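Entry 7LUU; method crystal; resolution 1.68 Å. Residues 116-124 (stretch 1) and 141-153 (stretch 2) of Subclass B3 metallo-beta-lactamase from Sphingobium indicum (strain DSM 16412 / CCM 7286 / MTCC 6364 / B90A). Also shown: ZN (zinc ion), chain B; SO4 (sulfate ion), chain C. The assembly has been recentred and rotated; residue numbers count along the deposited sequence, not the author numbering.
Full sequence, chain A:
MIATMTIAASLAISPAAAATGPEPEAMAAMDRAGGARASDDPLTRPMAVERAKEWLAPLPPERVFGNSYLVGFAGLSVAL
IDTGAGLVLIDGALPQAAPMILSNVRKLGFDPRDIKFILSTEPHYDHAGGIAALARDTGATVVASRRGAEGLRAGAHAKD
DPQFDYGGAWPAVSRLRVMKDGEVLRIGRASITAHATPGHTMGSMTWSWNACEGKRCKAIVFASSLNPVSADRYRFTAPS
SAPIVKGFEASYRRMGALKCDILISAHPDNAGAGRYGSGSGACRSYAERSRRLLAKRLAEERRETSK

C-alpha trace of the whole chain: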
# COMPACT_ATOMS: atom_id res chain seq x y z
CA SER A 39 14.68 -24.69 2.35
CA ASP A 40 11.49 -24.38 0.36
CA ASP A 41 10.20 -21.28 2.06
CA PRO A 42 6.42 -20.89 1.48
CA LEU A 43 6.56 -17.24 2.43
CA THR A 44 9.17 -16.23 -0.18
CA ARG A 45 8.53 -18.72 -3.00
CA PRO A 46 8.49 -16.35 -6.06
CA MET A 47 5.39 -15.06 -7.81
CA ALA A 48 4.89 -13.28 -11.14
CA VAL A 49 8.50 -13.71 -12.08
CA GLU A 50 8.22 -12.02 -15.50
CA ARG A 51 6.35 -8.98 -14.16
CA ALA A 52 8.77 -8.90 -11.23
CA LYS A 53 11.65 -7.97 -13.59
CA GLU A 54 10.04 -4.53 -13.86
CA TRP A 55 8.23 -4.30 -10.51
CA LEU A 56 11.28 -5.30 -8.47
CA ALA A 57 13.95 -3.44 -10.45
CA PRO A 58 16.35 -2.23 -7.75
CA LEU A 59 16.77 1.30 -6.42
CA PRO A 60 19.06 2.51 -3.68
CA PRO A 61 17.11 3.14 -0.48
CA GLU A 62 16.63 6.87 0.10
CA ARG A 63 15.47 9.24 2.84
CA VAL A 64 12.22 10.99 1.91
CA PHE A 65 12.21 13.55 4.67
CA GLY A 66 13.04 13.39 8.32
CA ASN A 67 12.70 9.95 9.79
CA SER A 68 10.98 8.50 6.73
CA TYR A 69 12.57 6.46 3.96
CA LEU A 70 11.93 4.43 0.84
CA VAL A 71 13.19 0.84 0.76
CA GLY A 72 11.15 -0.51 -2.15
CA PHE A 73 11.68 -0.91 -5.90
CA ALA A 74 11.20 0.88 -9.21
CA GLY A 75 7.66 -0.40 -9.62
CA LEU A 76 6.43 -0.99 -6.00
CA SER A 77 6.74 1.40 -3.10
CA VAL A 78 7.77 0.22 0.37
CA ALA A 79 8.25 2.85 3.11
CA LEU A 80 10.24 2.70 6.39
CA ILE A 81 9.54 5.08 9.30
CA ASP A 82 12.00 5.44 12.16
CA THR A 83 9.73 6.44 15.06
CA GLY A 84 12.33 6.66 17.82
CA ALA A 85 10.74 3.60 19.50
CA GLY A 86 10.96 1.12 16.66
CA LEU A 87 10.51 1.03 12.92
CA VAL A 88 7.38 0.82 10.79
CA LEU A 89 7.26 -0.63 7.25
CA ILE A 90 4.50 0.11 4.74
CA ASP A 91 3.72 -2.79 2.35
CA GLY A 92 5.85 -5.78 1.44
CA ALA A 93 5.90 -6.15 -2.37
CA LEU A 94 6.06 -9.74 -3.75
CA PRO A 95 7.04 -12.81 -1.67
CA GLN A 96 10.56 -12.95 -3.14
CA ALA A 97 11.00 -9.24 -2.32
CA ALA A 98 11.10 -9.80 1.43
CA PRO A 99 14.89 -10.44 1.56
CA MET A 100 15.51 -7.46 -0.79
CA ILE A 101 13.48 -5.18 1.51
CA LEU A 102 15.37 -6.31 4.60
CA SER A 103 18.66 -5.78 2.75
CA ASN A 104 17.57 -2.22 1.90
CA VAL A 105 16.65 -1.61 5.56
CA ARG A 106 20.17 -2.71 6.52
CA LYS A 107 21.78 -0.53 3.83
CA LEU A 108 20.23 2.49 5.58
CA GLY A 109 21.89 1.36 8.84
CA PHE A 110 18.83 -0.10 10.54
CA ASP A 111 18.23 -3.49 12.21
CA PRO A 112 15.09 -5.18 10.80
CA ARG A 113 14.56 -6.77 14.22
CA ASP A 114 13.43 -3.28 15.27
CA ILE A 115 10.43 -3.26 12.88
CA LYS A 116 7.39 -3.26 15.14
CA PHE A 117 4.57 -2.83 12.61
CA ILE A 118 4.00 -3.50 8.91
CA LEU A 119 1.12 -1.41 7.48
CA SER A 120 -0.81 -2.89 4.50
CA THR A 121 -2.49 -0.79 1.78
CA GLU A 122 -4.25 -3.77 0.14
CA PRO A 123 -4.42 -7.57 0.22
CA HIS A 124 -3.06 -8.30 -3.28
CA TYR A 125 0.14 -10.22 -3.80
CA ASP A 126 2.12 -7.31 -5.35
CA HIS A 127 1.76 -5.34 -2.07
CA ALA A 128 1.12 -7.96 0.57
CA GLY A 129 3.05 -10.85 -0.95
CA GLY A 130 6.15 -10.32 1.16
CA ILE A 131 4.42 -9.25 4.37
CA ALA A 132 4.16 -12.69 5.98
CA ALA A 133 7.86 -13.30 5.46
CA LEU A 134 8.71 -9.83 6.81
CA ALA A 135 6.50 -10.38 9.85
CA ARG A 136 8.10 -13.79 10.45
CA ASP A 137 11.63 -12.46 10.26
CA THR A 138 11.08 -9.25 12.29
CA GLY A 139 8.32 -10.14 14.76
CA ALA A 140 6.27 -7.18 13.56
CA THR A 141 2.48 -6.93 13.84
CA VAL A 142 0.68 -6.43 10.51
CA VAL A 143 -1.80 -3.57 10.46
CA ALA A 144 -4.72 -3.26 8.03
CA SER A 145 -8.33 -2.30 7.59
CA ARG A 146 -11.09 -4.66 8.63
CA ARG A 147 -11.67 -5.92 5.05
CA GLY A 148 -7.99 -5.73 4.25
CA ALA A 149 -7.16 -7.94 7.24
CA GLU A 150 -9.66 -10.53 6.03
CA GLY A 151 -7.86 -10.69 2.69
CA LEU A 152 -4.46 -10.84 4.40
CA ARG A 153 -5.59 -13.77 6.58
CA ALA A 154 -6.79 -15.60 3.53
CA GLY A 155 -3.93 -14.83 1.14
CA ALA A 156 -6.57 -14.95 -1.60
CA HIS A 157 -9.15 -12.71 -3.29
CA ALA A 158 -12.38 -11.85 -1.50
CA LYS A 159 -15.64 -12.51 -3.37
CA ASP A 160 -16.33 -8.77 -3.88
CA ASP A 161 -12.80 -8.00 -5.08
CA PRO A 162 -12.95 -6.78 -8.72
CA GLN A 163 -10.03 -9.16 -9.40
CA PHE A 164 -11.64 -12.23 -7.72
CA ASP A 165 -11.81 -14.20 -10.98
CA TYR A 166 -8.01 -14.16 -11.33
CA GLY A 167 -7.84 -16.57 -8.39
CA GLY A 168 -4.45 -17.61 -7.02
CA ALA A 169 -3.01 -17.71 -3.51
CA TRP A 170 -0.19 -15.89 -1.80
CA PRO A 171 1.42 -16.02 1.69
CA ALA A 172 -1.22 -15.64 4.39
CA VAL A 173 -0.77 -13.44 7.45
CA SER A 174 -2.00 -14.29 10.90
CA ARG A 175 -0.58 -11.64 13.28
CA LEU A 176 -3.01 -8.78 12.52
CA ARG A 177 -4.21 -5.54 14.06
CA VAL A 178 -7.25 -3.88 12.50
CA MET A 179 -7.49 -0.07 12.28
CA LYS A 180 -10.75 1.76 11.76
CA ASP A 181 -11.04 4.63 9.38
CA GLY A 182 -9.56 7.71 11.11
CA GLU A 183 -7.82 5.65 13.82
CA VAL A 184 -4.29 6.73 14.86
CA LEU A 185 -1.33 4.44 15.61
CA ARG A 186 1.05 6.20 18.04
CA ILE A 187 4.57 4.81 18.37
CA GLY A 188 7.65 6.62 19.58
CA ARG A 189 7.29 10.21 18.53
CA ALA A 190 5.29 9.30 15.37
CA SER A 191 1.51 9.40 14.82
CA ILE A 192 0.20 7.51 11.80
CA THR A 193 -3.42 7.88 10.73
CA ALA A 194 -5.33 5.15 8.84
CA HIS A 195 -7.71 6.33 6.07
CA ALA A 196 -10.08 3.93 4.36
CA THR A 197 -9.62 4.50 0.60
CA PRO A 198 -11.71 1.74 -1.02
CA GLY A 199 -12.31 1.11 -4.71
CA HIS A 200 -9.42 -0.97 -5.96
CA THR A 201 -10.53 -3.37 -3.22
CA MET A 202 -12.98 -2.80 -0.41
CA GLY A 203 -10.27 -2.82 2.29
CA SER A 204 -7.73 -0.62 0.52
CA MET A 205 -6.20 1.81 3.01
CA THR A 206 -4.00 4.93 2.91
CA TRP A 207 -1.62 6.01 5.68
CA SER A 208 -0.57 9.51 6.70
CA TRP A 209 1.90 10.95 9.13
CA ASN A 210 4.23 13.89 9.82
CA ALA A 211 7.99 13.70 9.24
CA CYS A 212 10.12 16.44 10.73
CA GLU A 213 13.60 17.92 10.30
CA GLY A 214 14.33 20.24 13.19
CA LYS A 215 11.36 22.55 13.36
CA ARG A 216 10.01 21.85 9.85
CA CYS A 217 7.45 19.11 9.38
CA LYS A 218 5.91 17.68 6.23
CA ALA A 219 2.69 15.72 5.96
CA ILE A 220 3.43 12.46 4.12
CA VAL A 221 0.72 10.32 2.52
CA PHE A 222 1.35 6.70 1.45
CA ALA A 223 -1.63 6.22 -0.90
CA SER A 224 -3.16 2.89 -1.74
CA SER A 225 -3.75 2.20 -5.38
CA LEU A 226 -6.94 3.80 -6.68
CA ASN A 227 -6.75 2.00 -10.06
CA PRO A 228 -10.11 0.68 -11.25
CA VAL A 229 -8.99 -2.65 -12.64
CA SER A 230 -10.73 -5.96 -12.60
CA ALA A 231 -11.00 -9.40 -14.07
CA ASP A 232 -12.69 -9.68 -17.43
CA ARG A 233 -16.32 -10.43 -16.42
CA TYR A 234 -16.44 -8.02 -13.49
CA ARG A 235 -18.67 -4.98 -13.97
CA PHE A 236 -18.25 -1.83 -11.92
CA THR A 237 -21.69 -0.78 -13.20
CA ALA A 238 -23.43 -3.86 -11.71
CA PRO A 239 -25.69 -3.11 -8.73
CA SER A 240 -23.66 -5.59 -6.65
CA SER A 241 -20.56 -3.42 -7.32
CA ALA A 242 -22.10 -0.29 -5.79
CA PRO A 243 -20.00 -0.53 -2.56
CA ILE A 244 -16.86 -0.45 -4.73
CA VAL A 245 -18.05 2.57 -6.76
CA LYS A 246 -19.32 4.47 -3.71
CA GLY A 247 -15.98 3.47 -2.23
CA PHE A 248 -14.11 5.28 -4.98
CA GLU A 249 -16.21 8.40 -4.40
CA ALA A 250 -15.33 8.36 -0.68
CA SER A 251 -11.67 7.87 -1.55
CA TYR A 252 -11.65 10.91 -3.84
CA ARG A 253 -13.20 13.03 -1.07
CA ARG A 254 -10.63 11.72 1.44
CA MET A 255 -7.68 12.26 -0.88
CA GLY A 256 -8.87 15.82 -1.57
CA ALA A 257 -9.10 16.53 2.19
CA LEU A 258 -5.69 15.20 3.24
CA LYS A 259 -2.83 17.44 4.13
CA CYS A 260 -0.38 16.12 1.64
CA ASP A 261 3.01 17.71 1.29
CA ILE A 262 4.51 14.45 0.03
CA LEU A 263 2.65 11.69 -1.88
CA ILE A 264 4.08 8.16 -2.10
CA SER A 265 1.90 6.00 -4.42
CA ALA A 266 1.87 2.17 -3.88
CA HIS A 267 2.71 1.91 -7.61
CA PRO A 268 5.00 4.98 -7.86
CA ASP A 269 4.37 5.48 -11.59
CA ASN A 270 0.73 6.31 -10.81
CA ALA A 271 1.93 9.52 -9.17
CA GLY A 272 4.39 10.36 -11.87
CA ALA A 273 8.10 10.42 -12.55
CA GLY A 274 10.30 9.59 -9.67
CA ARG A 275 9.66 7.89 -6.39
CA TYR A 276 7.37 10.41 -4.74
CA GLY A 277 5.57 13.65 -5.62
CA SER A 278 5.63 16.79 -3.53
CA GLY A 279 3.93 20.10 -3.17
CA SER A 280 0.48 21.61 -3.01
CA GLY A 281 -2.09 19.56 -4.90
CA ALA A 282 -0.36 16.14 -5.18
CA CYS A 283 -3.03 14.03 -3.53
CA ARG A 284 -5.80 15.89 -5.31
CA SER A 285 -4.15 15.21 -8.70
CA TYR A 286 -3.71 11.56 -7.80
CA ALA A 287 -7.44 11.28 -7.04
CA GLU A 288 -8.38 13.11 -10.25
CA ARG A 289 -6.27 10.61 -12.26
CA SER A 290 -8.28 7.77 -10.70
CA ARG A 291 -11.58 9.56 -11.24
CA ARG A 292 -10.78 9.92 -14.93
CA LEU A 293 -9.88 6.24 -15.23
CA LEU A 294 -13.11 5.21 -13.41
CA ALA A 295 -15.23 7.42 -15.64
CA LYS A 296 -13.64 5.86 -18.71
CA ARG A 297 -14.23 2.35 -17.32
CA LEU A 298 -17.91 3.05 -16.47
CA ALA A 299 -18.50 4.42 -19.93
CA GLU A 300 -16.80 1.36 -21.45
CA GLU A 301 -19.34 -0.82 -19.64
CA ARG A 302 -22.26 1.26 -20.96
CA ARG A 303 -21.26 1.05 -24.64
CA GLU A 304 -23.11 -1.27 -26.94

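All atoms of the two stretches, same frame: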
# COMPACT_ATOMS: atom_id res chain seq x y z
N LYS A 116 8.46 -2.91 14.22
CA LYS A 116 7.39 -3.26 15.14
C LYS A 116 6.06 -3.46 14.42
O LYS A 116 5.21 -4.20 14.92
CB LYS A 116 7.22 -2.12 16.16
CG LYS A 116 8.48 -2.00 17.08
CD LYS A 116 8.74 -3.30 17.87
CE LYS A 116 10.07 -3.48 18.80
NZ LYS A 116 10.92 -4.77 18.55
N PHE A 117 5.85 -2.76 13.33
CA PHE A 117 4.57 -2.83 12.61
C PHE A 117 4.85 -2.83 11.12
O PHE A 117 5.76 -2.14 10.65
CB PHE A 117 3.65 -1.63 12.91
CG PHE A 117 3.17 -1.60 14.33
CD1 PHE A 117 2.16 -2.47 14.75
CD2 PHE A 117 3.72 -0.72 15.22
CE1 PHE A 117 1.74 -2.45 16.07
CE2 PHE A 117 3.33 -0.70 16.55
CZ PHE A 117 2.31 -1.58 16.97
N ILE A 118 4.00 -3.55 10.36
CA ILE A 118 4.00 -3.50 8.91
C ILE A 118 2.59 -3.08 8.53
O ILE A 118 1.61 -3.80 8.83
CB ILE A 118 4.38 -4.86 8.29
CG1 ILE A 118 5.81 -5.30 8.71
CG2 ILE A 118 4.28 -4.79 6.73
CD1 ILE A 118 5.96 -6.86 8.54
N LEU A 119 2.45 -1.90 7.90
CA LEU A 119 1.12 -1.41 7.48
C LEU A 119 0.81 -1.94 6.07
O LEU A 119 1.70 -2.03 5.24
CB LEU A 119 1.09 0.14 7.49
CG LEU A 119 1.73 0.76 8.75
CD1 LEU A 119 1.49 2.28 8.63
CD2 LEU A 119 1.19 0.25 10.07
N SER A 120 -0.44 -2.30 5.80
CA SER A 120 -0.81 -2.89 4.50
C SER A 120 -1.84 -2.01 3.78
O SER A 120 -2.91 -1.76 4.33
CB SER A 120 -1.38 -4.30 4.73
OG SER A 120 -1.93 -4.84 3.52
N THR A 121 -1.52 -1.58 2.53
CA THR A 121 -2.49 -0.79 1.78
C THR A 121 -3.59 -1.65 1.17
O THR A 121 -4.69 -1.12 0.88
CB THR A 121 -1.82 0.03 0.66
OG1 THR A 121 -1.11 -0.80 -0.28
CG2 THR A 121 -0.86 1.13 1.25
N GLU A 122 -3.27 -2.90 0.82
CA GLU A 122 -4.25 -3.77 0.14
C GLU A 122 -3.81 -5.23 0.12
O GLU A 122 -2.59 -5.53 0.07
CB GLU A 122 -4.50 -3.32 -1.31
CG GLU A 122 -3.18 -3.39 -2.20
CD GLU A 122 -3.49 -3.20 -3.68
OE1 GLU A 122 -3.41 -2.02 -4.14
OE2 GLU A 122 -3.74 -4.19 -4.37
N PRO A 123 -4.75 -6.15 0.09
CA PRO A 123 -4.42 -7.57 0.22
C PRO A 123 -4.30 -8.24 -1.16
O PRO A 123 -5.02 -9.18 -1.50
CB PRO A 123 -5.60 -8.11 1.05
CG PRO A 123 -6.74 -7.32 0.52
CD PRO A 123 -6.22 -5.91 0.24
N HIS A 124 -3.39 -7.70 -2.00
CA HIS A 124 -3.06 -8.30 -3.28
C HIS A 124 -1.58 -8.65 -3.24
O HIS A 124 -0.80 -8.03 -2.49
CB HIS A 124 -3.30 -7.31 -4.41
CG HIS A 124 -4.73 -7.19 -4.81
ND1 HIS A 124 -5.16 -6.26 -5.73
CD2 HIS A 124 -5.83 -7.91 -4.44
CE1 HIS A 124 -6.47 -6.42 -5.92
NE2 HIS A 124 -6.91 -7.42 -5.16
N THR A 141 3.92 -6.78 13.97
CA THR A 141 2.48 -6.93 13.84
C THR A 141 2.05 -6.27 12.54
O THR A 141 2.49 -5.17 12.25
CB THR A 141 1.78 -6.25 15.02
OG1 THR A 141 2.03 -7.10 16.16
CG2 THR A 141 0.22 -6.24 14.80
N VAL A 142 1.16 -6.96 11.78
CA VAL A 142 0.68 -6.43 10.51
C VAL A 142 -0.58 -5.66 10.77
O VAL A 142 -1.48 -6.15 11.49
CB VAL A 142 0.43 -7.59 9.52
CG1 VAL A 142 -0.06 -7.00 8.16
CG2 VAL A 142 1.72 -8.31 9.32
N VAL A 143 -0.70 -4.50 10.14
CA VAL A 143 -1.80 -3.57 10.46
C VAL A 143 -2.57 -3.30 9.19
O VAL A 143 -1.96 -2.99 8.16
CB VAL A 143 -1.24 -2.25 11.00
CG1 VAL A 143 -2.41 -1.36 11.39
CG2 VAL A 143 -0.29 -2.46 12.21
N ALA A 144 -3.91 -3.42 9.25
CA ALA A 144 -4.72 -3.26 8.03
C ALA A 144 -6.12 -2.79 8.41
O ALA A 144 -6.49 -2.75 9.58
CB ALA A 144 -4.83 -4.56 7.24
N SER A 145 -6.90 -2.49 7.40
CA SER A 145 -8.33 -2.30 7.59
C SER A 145 -9.03 -3.60 7.93
O SER A 145 -8.47 -4.71 7.82
CB SER A 145 -8.96 -1.71 6.35
OG SER A 145 -8.94 -2.66 5.31
N ARG A 146 -10.29 -3.47 8.33
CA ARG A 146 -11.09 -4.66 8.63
C ARG A 146 -11.16 -5.61 7.41
O ARG A 146 -10.85 -6.80 7.53
CB ARG A 146 -12.50 -4.26 9.12
CG ARG A 146 -13.31 -5.52 9.52
CD ARG A 146 -14.73 -5.16 9.95
NE ARG A 146 -15.49 -4.63 8.81
CZ ARG A 146 -16.18 -5.39 7.95
NH1 ARG A 146 -16.81 -4.81 6.96
NH2 ARG A 146 -16.22 -6.72 8.05
N ARG A 147 -11.59 -5.08 6.24
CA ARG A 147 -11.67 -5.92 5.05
C ARG A 147 -10.31 -6.33 4.54
O ARG A 147 -10.12 -7.46 4.03
CB ARG A 147 -12.47 -5.17 3.96
CG ARG A 147 -13.96 -5.09 4.28
CD ARG A 147 -14.68 -6.45 4.39
NE ARG A 147 -14.35 -7.36 3.31
CZ ARG A 147 -14.82 -7.28 2.06
NH1 ARG A 147 -15.75 -6.35 1.75
NH2 ARG A 147 -14.39 -8.18 1.15
N GLY A 148 -9.35 -5.41 4.63
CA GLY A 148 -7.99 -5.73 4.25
C GLY A 148 -7.45 -6.89 5.05
O GLY A 148 -6.86 -7.82 4.49
N ALA A 149 -7.63 -6.86 6.38
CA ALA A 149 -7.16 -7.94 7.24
C ALA A 149 -7.76 -9.29 6.85
O ALA A 149 -7.09 -10.34 6.95
CB ALA A 149 -7.50 -7.63 8.70
N GLU A 150 -9.02 -9.28 6.45
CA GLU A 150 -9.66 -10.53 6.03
C GLU A 150 -8.96 -11.11 4.80
O GLU A 150 -8.73 -12.34 4.73
CB GLU A 150 -11.13 -10.30 5.69
CG GLU A 150 -11.99 -9.93 6.90
CD GLU A 150 -13.42 -9.57 6.53
OE1 GLU A 150 -13.75 -9.48 5.34
OE2 GLU A 150 -14.22 -9.42 7.48
N GLY A 151 -8.59 -10.24 3.86
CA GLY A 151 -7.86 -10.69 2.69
C GLY A 151 -6.45 -11.12 3.04
O GLY A 151 -5.93 -12.04 2.43
N LEU A 152 -5.82 -10.44 4.02
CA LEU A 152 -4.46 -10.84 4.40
C LEU A 152 -4.47 -12.20 5.06
O LEU A 152 -3.56 -13.00 4.84
CB LEU A 152 -3.86 -9.78 5.36
CG LEU A 152 -3.60 -8.40 4.70
CD1 LEU A 152 -3.11 -7.43 5.80
CD2 LEU A 152 -2.52 -8.51 3.61
N ARG A 153 -5.49 -12.48 5.88
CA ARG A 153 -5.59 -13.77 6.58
C ARG A 153 -5.80 -14.88 5.60
O ARG A 153 -5.30 -16.02 5.80
CB ARG A 153 -6.80 -13.76 7.54
CG ARG A 153 -6.62 -12.99 8.81
CD ARG A 153 -7.87 -13.11 9.80
NE ARG A 153 -7.82 -12.01 10.74
CZ ARG A 153 -8.62 -10.94 10.70
NH1 ARG A 153 -8.47 -9.98 11.62
NH2 ARG A 153 -9.56 -10.84 9.76
ZN ZN B . -4.17 -4.55 -6.20
S SO4 C . -15.95 -1.34 7.57
O1 SO4 C . -17.38 -1.63 7.55
O2 SO4 C . -15.29 -2.24 6.63
O3 SO4 C . -15.77 0.05 7.14
O4 SO4 C . -15.40 -1.58 8.90
O HOH W 1 -5.75 -2.54 4.43
O HOH W 2 -2.44 -4.79 -7.02

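The apolar centre of the contact gathers around Val143. Its side chain lies on the same face of the sheet as those of Phe117, Leu119 and Thr141. Phe117 CD1 is 3.5 Å from Val143 CG2, and Leu119 CD2 is 3.6 Å from Val143 CB. With Phe117 in the m rotamer, ring atom CD1 meets the neighbouring strand, and also lies 3.8 Å from Thr141 CB. Leu119 brings the end of its side chain closer than its CA-to-CB bond alone would suggest. A branched valine suits this buried site, since it presents methyl carbon to its neighbours and favours an extended backbone.

Ile118 and Val142 occupy the other face. Both are buried, but their side chains touch only loosely, with Ile118 CB 4.5 Å from Val142 CG2.

A second apolar patch joins the loop of stretch 1 to the helix of stretch 2. Pro123 points toward the helix, and stretch 2 covers 74 Å² of it, the largest such area of any residue here. Pro123 CB is 3.7 Å from Gly151 C and 4.0 Å from Leu152 CD2. Glycine at 151 makes this fit possible: a CB there would lie 2.7 Å from Pro123 CB, a clash. Leu152 also reaches Ser120, with Leu152 CD1 3.6 Å from Ser120 OG. Ser120 is small, and its CB approaches Ala144 CB at 4.3 Å.

Between these two layers of side chains, the backbones pair as parallel strands. Thr141 N donates to Lys116 O at 3.0 Å, and Ile118 N donates to Thr141 O at 2.9 Å. Val143 N then donates to Ile118 O at 2.7 Å, and Ser120 N to Val143 O at 2.9 Å. Donors alternate between the strands, as expected for parallel pairing. CA-H...O contacts add to the ladder, such as Phe117 CA to Thr141 O at 3.2 Å.

Beyond the last of these bonds, a water bridges the stretches. Water 1 donates to Ser120 O at 2.9 Å and accepts from Ser145 N at 3.2 Å. Ser145 caps the helix: its OG accepts from Gly148 N at 2.9 Å. A CB on Gly148 would clash with that OG, at 2.8 Å.

The outer polar groups make no direct contact between the stretches. Lys116 leads its amine away. Arg147 NE forms a salt bridge to Glu150 OE1 at 3.0 Å, along the helix. Arg146 NE donates to sulfate O4 at 3.1 Å. Glu122 and His124 point away from stretch 2 and bind zinc, through Glu122 OE2 at 1.9 Å and His124 ND1 at 2.0 Å from ZN.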